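Local coordinates for protein mannan endo-1,6-alpha-mannosidase (Chaetomium thermophilum, PDB 6RY0) that probably cleaves alpha-1,6-mannosidic linkages and transfers GPI-anchored glycoproteins into the fungal cell wall, as a calcium-binding glycoside hydrolase family 76 enzyme, at residues A332-T335 and Q336-H340. Residues are numbered along the deposited sequence; the frame is centred on the assembly and turned at random.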
loop_
_atom_site.group_PDB
_atom_site.type_symbol
_atom_site.label_atom_id
_atom_site.label_comp_id
_atom_site.label_asym_id
_atom_site.label_seq_id
_atom_site.Cartn_x
_atom_site.Cartn_y
_atom_site.Cartn_z
ATOM N N ALA A 332 -1.086 3.258 -11.427
ATOM C CA ALA A 332 -2.275 3.646 -12.155
ATOM C C ALA A 332 -2.794 4.997 -11.662
ATOM O O ALA A 332 -3.126 5.890 -12.453
ATOM C CB ALA A 332 -3.329 2.564 -12.088
ATOM N N VAL A 333 -2.861 5.187 -10.346
ATOM C CA VAL A 333 -3.313 6.473 -9.800
ATOM C C VAL A 333 -2.357 7.613 -10.185
ATOM O O VAL A 333 -2.810 8.728 -10.464
ATOM C CB VAL A 333 -3.528 6.376 -8.276
ATOM C CG1 VAL A 333 -3.688 7.754 -7.646
ATOM C CG2 VAL A 333 -4.727 5.517 -8.002
ATOM N N VAL A 334 -1.045 7.337 -10.241
ATOM C CA VAL A 334 -0.089 8.336 -10.673
ATOM C C VAL A 334 -0.480 8.902 -12.042
ATOM O O VAL A 334 -0.317 10.087 -12.289
ATOM C CB VAL A 334 1.334 7.774 -10.656
ATOM C CG1 VAL A 334 2.328 8.663 -11.398
ATOM C CG2 VAL A 334 1.780 7.530 -9.221
ATOM N N THR A 335 -1.004 8.066 -12.945
ATOM C CA THR A 335 -1.375 8.564 -14.267
ATOM C C THR A 335 -2.536 9.550 -14.215
ATOM O O THR A 335 -2.717 10.327 -15.163
ATOM C CB THR A 335 -1.706 7.443 -15.260
ATOM O OG1 THR A 335 -2.979 6.843 -14.995
ATOM C CG2 THR A 335 -0.607 6.452 -15.318
ATOM N N GLN A 336 -3.355 9.504 -13.154
ATOM C CA GLN A 336 -4.464 10.432 -13.014
ATOM C C GLN A 336 -4.026 11.772 -12.436
ATOM O O GLN A 336 -4.463 12.818 -12.885
ATOM C CB GLN A 336 -5.533 9.847 -12.111
ATOM C CG GLN A 336 -6.120 8.560 -12.566
ATOM C CD GLN A 336 -7.159 8.068 -11.591
ATOM O OE1 GLN A 336 -6.867 7.907 -10.423
ATOM N NE2 GLN A 336 -8.398 7.894 -12.051
ATOM N N ILE A 337 -3.152 11.717 -11.434
ATOM C CA ILE A 337 -2.798 12.966 -10.789
ATOM C C ILE A 337 -1.524 13.583 -11.285
ATOM O O ILE A 337 -1.320 14.784 -11.079
ATOM C CB ILE A 337 -2.719 12.810 -9.338
ATOM C CG1 ILE A 337 -1.706 11.737 -9.004
ATOM C CG2 ILE A 337 -4.079 12.462 -8.787
ATOM C CD1 ILE A 337 -1.399 11.615 -7.534
ATOM N N ALA A 338 -0.739 12.833 -12.068
ATOM C CA ALA A 338 0.402 13.361 -12.805
ATOM C C ALA A 338 0.228 12.908 -14.255
ATOM O O ALA A 338 0.893 11.998 -14.731
ATOM C CB ALA A 338 1.720 12.887 -12.225
ATOM N N PRO A 339 -0.717 13.511 -14.970
ATOM C CA PRO A 339 -1.094 12.967 -16.279
ATOM C C PRO A 339 0.015 12.923 -17.317
ATOM O O PRO A 339 -0.110 12.158 -18.269
ATOM C CB PRO A 339 -2.264 13.851 -16.709
ATOM C CG PRO A 339 -2.177 15.024 -15.853
ATOM C CD PRO A 339 -1.570 14.630 -14.570
ATOM N N HIS A 340 1.067 13.715 -17.150
ATOM C CA HIS A 340 2.163 13.642 -18.102
ATOM C C HIS A 340 2.856 12.286 -18.086
ATOM O O HIS A 340 3.593 11.988 -19.029
ATOM C CB HIS A 340 3.158 14.761 -17.861
ATOM C CG HIS A 340 4.074 14.523 -16.707
ATOM N ND1 HIS A 340 3.700 14.743 -15.399
ATOM C CD2 HIS A 340 5.347 14.086 -16.676
ATOM C CE1 HIS A 340 4.716 14.451 -14.613
ATOM N NE2 HIS A 340 5.728 14.054 -15.360
#
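V333 O takes two backbone N-H groups at the C-terminal end of helix 323-337. I337 N lies 3.2 Å from V333 O, almost in line with the carbonyl bond. Q336 N is nearer to V333 O, at 2.9 Å, but sits above the carbonyl plane, and its N-H is bent to 139°. One residue on, A338 N donates to V334 O at 2.8 Å. A338 is the first residue to leave helical geometry. P339 follows, and its CA makes a C-H...O contact of 3.3 Å with T335 O. Side chains add lighter touches: V334 CG1 meets A338 CB at 4.3 Å, and Q336 OE1 approaches V333 CG2. T335 OG1 sits between its own N and carbonyl carbon (chi1 74°), which turns it back to A332 O at 2.7 Å, in the carbonyl plane. A valine in its place would probably cost A332 O this short hydroxyl bond, with the weak bond from T335 N remaining. Helix 261-278 packs against V334, I337 and A338, and its N276 ND2 donates a hydrogen bond to I337 O. The backbone mixes i to i+3 and i to i+4 bonds, and P339 has no N-H to give T335 O, so the helix ends here, before helix 342-358.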